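Local coordinates for protein putative enoyl-CoA hydratase (Streptomyces coelicolor A3, PDB 3G64) that probably acts as an enoyl-CoA hydratase or a related crotonase-fold enzyme working on acyl-CoA substrates, though its actual reaction is not established, at residues F137-S143 with I196-E202; A129-L133 with F146-F150. The contacts are given in a common frame with arbitrary orientation. Residue numbers count along the deposited sequence, not the author numbering.

Interaction 1 (F137-S143 with I196-E202); sequences FRVADPS and ISELTEE
Strand 137-140 and the short strand 198-199, both extended, run parallel at the edge of the larger sheet of the crotonase fold, 198-199 being the outermost strand of that sheet within the chain. Val139 pairs with Glu198 (CA-CA 4.8 Å) and Ala140 with Leu199 (5.2 Å). Arg138 O accepts from Ser197 N (2.9 Å) and Glu198 N (3.3 Å); Ala140 N donates to Glu198 O (3.0 Å), and Thr200 N to Ala140 O (2.8 Å). Where the pairing begins, a side chain stands in for a carbonyl: Ser197, chi1 m, takes Arg138 N on its OG (2.9 Å). On one face Val139 CG1 meets Thr200 CG2 (3.6 Å), under helix 205-217; on the other, small Ala140 leaves room for Ile196 CD1, 3.6 Å from its CB. Asp141 opens an Asx turn, its OD2 accepting from Ser143 N (2.7 Å) and Ser143 OG (2.6 Å). Asp141 OD1 and Glu202 OE2, two acceptors 3.3 Å apart, are bridged by a water donating to OD1 (2.7 Å) and OE2 (2.5 Å).

Interaction 2 (A129-L133 with F146-F150); sequences AVLAL and FAFLF
Ala129 and Phe148 form the centre of this buried contact between helix 127-134 and the chain leaving strand 145-147. Residues 129-133 make one helical turn, Leu133 N donating to Ala129 O (2.9 Å). Residues 146-147 are extended, and Phe148 is the centre of an inverse gamma turn (phi/psi -95/75), after which Phe150 takes helical angles. The nearest CA atoms are those of Ala129 and Phe146, 5.8 Å apart. Ala129 points its CB toward the second segment, and having no longer side chain it lets the strand end approach: CB lies 3.8 Å from Ala147 O and sits over the face of the Phe148 ring, 3.9 Å from the centroid, a CH-pi contact.

Phe148, chi1 m and chi2 near -90°, brings its CE1 3.7 Å from Ala129 CB and 3.9 Å from Leu133 CD2, so a flat ring fits against Ala129 and Leu133, one turn apart on the helix. Phe146, also m, offers its ring edge: CE1 is 4.0 Å from Ala132 CB, one turn on from Ala129. Further along the second segment, the edge of Phe150 meets Val130 CG2 at CZ, 3.6 Å away. No hydrogen bond crosses the interface. Leu133 also touches helix 162-170, and Phe148 helix 172-181. This is the apolar packing of a helix against the end of strand 145-147 and the turn that follows it, in the core of the crotonase fold.

How the interactions relate
The segments of interactions 1 and 2 alternate along the chain: helix 127-134 runs into strand 137-140, which is followed by strand 145-147. The contacts, centred about 15 Å apart, touch directly. Arg138 NH2 reaches back to the end of the helix, 2.9 Å from Ala132 O, a probable hydrogen bond, and also bonds Ala135 O, while its NE bonds Leu195 O. The apolar joint is Ile196 CD1, 3.9 Å from Phe146 CE2. In crotonases a backbone NH where the helix equivalent to 127-134 begins contributes to the oxyanion hole, so interaction 2 probably lies behind the acyl-CoA site. A glycerol, probably from the crystallisation liquor, hydrogen-bonds Asp141 OD1 in interaction 1.

Interaction 1 (F137-S143 with I196-E202)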
loop_
_atom_site.group_PDB
_atom_site.type_symbol
_atom_site.label_atom_id
_atom_site.label_comp_id
_atom_site.label_asym_id
_atom_site.label_seq_id
_atom_site.Cartn_x
_atom_site.Cartn_y
_atom_site.Cartn_z
ATOM N N PHE A 137 16.902 -1.818 0.832
ATOM C CA PHE A 137 17.278 -0.453 1.224
ATOM C C PHE A 137 17.781 0.321 0.012
ATOM O O PHE A 137 18.526 -0.226 -0.812
ATOM C CB PHE A 137 18.367 -0.434 2.320
ATOM C CG PHE A 137 17.969 -1.095 3.617
ATOM C CD1 PHE A 137 17.488 -0.340 4.681
ATOM C CD2 PHE A 137 18.094 -2.463 3.774
ATOM C CE1 PHE A 137 17.128 -0.946 5.879
ATOM C CE2 PHE A 137 17.723 -3.096 4.977
ATOM C CZ PHE A 137 17.241 -2.332 6.026
ATOM N N ARG A 138 17.364 1.589 -0.089
ATOM C CA ARG A 138 17.912 2.531 -1.066
ATOM C C ARG A 138 18.630 3.679 -0.321
ATOM O O ARG A 138 18.002 4.534 0.323
ATOM C CB ARG A 138 16.823 3.079 -1.996
ATOM C CG ARG A 138 16.325 2.050 -3.076
ATOM C CD ARG A 138 14.879 2.328 -3.534
ATOM N NE ARG A 138 13.981 2.146 -2.401
ATOM C CZ ARG A 138 13.639 0.957 -1.896
ATOM N NH1 ARG A 138 12.862 0.899 -0.824
ATOM N NH2 ARG A 138 14.064 -0.177 -2.455
ATOM N N VAL A 139 19.951 3.664 -0.398
ATOM C CA VAL A 139 20.800 4.696 0.219
ATOM C C VAL A 139 21.255 5.630 -0.899
ATOM O O VAL A 139 22.007 5.235 -1.781
ATOM C CB VAL A 139 21.979 4.025 0.939
ATOM C CG1 VAL A 139 22.972 5.045 1.463
ATOM C CG2 VAL A 139 21.441 3.111 2.080
ATOM N N ALA A 140 20.771 6.867 -0.872
ATOM C CA ALA A 140 20.812 7.732 -2.035
ATOM C C ALA A 140 21.433 9.067 -1.699
ATOM O O ALA A 140 21.116 9.642 -0.646
ATOM C CB ALA A 140 19.385 7.970 -2.536
ATOM N N ASP A 141 22.272 9.579 -2.598
ATOM C CA ASP A 141 22.776 10.952 -2.451
ATOM C C ASP A 141 21.847 11.903 -3.199
ATOM O O ASP A 141 20.934 11.444 -3.899
ATOM C CB ASP A 141 24.291 11.086 -2.763
ATOM C CG ASP A 141 24.605 11.450 -4.215
ATOM O OD1 ASP A 141 25.822 11.492 -4.548
ATOM O OD2 ASP A 141 23.678 11.688 -5.020
ATOM N N PRO A 142 22.016 13.218 -2.990
ATOM C CA PRO A 142 21.068 14.211 -3.512
ATOM C C PRO A 142 21.030 14.301 -5.015
ATOM O O PRO A 142 20.097 14.935 -5.523
ATOM C CB PRO A 142 21.612 15.549 -2.950
ATOM C CG PRO A 142 22.317 15.166 -1.693
ATOM C CD PRO A 142 22.932 13.796 -1.983
ATOM N N SER A 143 22.029 13.755 -5.717
ATOM C CA SER A 143 22.026 13.772 -7.186
ATOM C C SER A 143 21.133 12.639 -7.795
ATOM O O SER A 143 20.980 12.507 -9.029
ATOM C CB SER A 143 23.463 13.639 -7.701
ATOM O OG SER A 143 23.942 12.298 -7.526
ATOM N N ILE A 196 13.219 6.523 -0.671
ATOM C CA ILE A 196 14.560 6.600 -0.075
ATOM C C ILE A 196 14.599 6.081 1.347
ATOM O O ILE A 196 13.802 6.522 2.185
ATOM C CB ILE A 196 15.061 8.061 -0.021
ATOM C CG1 ILE A 196 15.005 8.687 -1.412
ATOM C CG2 ILE A 196 16.478 8.157 0.601
ATOM C CD1 ILE A 196 15.794 7.926 -2.409
ATOM N N SER A 197 15.539 5.180 1.641
ATOM C CA SER A 197 15.691 4.654 3.005
ATOM C C SER A 197 16.637 5.521 3.842
ATOM O O SER A 197 16.458 5.669 5.047
ATOM C CB SER A 197 16.233 3.222 2.962
ATOM O OG SER A 197 15.558 2.470 1.959
ATOM N N GLU A 198 17.652 6.074 3.187
ATOM C CA GLU A 198 18.591 7.003 3.819
ATOM C C GLU A 198 19.098 8.004 2.799
ATOM O O GLU A 198 19.610 7.620 1.754
ATOM C CB GLU A 198 19.786 6.272 4.415
ATOM C CG GLU A 198 20.794 7.248 5.020
ATOM C CD GLU A 198 21.995 6.568 5.630
ATOM O OE1 GLU A 198 21.996 5.321 5.737
ATOM O OE2 GLU A 198 22.941 7.298 6.005
ATOM N N LEU A 199 18.914 9.284 3.081
ATOM C CA LEU A 199 19.432 10.319 2.202
ATOM C C LEU A 199 20.804 10.705 2.730
ATOM O O LEU A 199 20.946 11.015 3.896
ATOM C CB LEU A 199 18.518 11.543 2.196
ATOM C CG LEU A 199 19.027 12.643 1.264
ATOM C CD1 LEU A 199 18.979 12.168 -0.181
ATOM C CD2 LEU A 199 18.213 13.902 1.454
ATOM N N THR A 200 21.817 10.653 1.882
ATOM C CA THR A 200 23.164 10.990 2.308
ATOM C C THR A 200 23.584 12.343 1.768
ATOM O O THR A 200 22.869 12.992 0.996
ATOM C CB THR A 200 24.184 9.971 1.806
ATOM O OG1 THR A 200 24.414 10.189 0.410
ATOM C CG2 THR A 200 23.674 8.551 2.021
ATOM N N GLU A 201 24.775 12.747 2.184
ATOM C CA GLU A 201 25.498 13.864 1.610
ATOM C C GLU A 201 26.028 13.510 0.219
ATOM O O GLU A 201 26.301 12.349 -0.082
ATOM C CB GLU A 201 26.689 14.119 2.525
ATOM C CG GLU A 201 27.012 15.533 2.810
ATOM C CD GLU A 201 28.368 15.639 3.512
ATOM O OE1 GLU A 201 28.508 15.084 4.629
ATOM O OE2 GLU A 201 29.294 16.255 2.935
ATOM N N GLU A 202 26.196 14.526 -0.619
ATOM C CA GLU A 202 26.761 14.379 -1.967
ATOM C C GLU A 202 28.054 13.552 -1.974
ATOM O O GLU A 202 28.961 13.798 -1.183
ATOM C CB GLU A 202 27.025 15.776 -2.549
ATOM C CG GLU A 202 27.463 15.781 -4.005
ATOM C CD GLU A 202 26.398 15.220 -4.953
ATOM O OE1 GLU A 202 25.208 15.606 -4.840
ATOM O OE2 GLU A 202 26.762 14.398 -5.822
HETATM O O HOH W 1 27.217 12.083 -6.734
#

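Interaction 2 (A129-L133 with F146-F150)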
loop_
_atom_site.group_PDB
_atom_site.type_symbol
_atom_site.label_atom_id
_atom_site.label_comp_id
_atom_site.label_asym_id
_atom_site.label_seq_id
_atom_site.Cartn_x
_atom_site.Cartn_y
_atom_site.Cartn_z
ATOM N N ALA A 129 16.212 1.594 -12.254
ATOM C CA ALA A 129 15.249 2.023 -11.254
ATOM C C ALA A 129 14.512 0.819 -10.634
ATOM O O ALA A 129 14.183 0.839 -9.450
ATOM C CB ALA A 129 14.230 3.016 -11.896
ATOM N N VAL A 130 14.265 -0.239 -11.411
ATOM C CA VAL A 130 13.518 -1.372 -10.837
ATOM C C VAL A 130 14.404 -2.199 -9.928
ATOM O O VAL A 130 13.945 -2.697 -8.893
ATOM C CB VAL A 130 12.831 -2.279 -11.894
ATOM C CG1 VAL A 130 11.868 -3.332 -11.177
ATOM C CG2 VAL A 130 12.050 -1.424 -12.882
ATOM N N LEU A 131 15.673 -2.343 -10.302
ATOM C CA LEU A 131 16.628 -3.004 -9.418
ATOM C C LEU A 131 16.736 -2.240 -8.094
ATOM O O LEU A 131 16.735 -2.838 -7.024
ATOM C CB LEU A 131 18.001 -3.073 -10.091
ATOM C CG LEU A 131 18.064 -4.105 -11.226
ATOM C CD1 LEU A 131 19.460 -4.091 -11.861
ATOM C CD2 LEU A 131 17.692 -5.513 -10.692
ATOM N N ALA A 132 16.795 -0.919 -8.171
ATOM C CA ALA A 132 16.809 -0.107 -6.957
ATOM C C ALA A 132 15.531 -0.353 -6.139
ATOM O O ALA A 132 15.574 -0.557 -4.932
ATOM C CB ALA A 132 16.949 1.381 -7.312
ATOM N N LEU A 133 14.389 -0.345 -6.815
ATOM C CA LEU A 133 13.108 -0.518 -6.137
ATOM C C LEU A 133 13.000 -1.901 -5.459
ATOM O O LEU A 133 12.350 -2.047 -4.428
ATOM C CB LEU A 133 11.987 -0.342 -7.188
ATOM C CG LEU A 133 10.517 -0.368 -6.769
ATOM C CD1 LEU A 133 10.239 0.804 -5.816
ATOM C CD2 LEU A 133 9.641 -0.291 -8.023
ATOM N N PHE A 146 15.537 8.961 -10.262
ATOM C CA PHE A 146 14.788 7.798 -10.750
ATOM C C PHE A 146 13.969 8.148 -11.978
ATOM O O PHE A 146 13.366 9.234 -12.061
ATOM C CB PHE A 146 13.773 7.312 -9.709
ATOM C CG PHE A 146 14.360 6.802 -8.443
ATOM C CD1 PHE A 146 14.591 5.440 -8.267
ATOM C CD2 PHE A 146 14.603 7.680 -7.373
ATOM C CE1 PHE A 146 15.089 4.941 -7.032
ATOM C CE2 PHE A 146 15.109 7.197 -6.143
ATOM C CZ PHE A 146 15.363 5.829 -5.985
ATOM N N ALA A 147 13.921 7.228 -12.928
ATOM C CA ALA A 147 12.995 7.389 -14.030
ATOM C C ALA A 147 12.485 6.024 -14.479
ATOM O O ALA A 147 13.256 5.164 -14.885
ATOM C CB ALA A 147 13.672 8.154 -15.207
ATOM N N PHE A 148 11.179 5.813 -14.369
ATOM C CA PHE A 148 10.589 4.526 -14.784
ATOM C C PHE A 148 10.100 4.695 -16.190
ATOM O O PHE A 148 8.904 4.845 -16.413
ATOM C CB PHE A 148 9.455 4.143 -13.821
ATOM C CG PHE A 148 9.943 3.845 -12.426
ATOM C CD1 PHE A 148 10.334 2.554 -12.076
ATOM C CD2 PHE A 148 10.063 4.852 -11.492
ATOM C CE1 PHE A 148 10.803 2.273 -10.785
ATOM C CE2 PHE A 148 10.536 4.574 -10.193
ATOM C CZ PHE A 148 10.901 3.274 -9.851
ATOM N N LEU A 149 11.039 4.722 -17.133
ATOM C CA LEU A 149 10.773 5.256 -18.456
ATOM C C LEU A 149 10.463 4.208 -19.562
ATOM O O LEU A 149 10.646 4.458 -20.743
ATOM C CB LEU A 149 11.903 6.211 -18.858
ATOM C CG LEU A 149 13.306 5.690 -18.600
ATOM C CD1 LEU A 149 13.489 4.323 -19.320
ATOM C CD2 LEU A 149 14.344 6.732 -19.050
ATOM N N PHE A 150 9.960 3.038 -19.172
ATOM C CA PHE A 150 9.574 2.032 -20.175
ATOM C C PHE A 150 8.627 2.518 -21.266
ATOM O O PHE A 150 8.794 2.170 -22.451
ATOM C CB PHE A 150 8.974 0.819 -19.438
ATOM C CG PHE A 150 9.885 0.314 -18.363
ATOM C CD1 PHE A 150 11.055 -0.348 -18.706
ATOM C CD2 PHE A 150 9.632 0.594 -17.033
ATOM C CE1 PHE A 150 11.941 -0.777 -17.727
ATOM C CE2 PHE A 150 10.505 0.158 -16.040
ATOM C CZ PHE A 150 11.658 -0.544 -16.396
#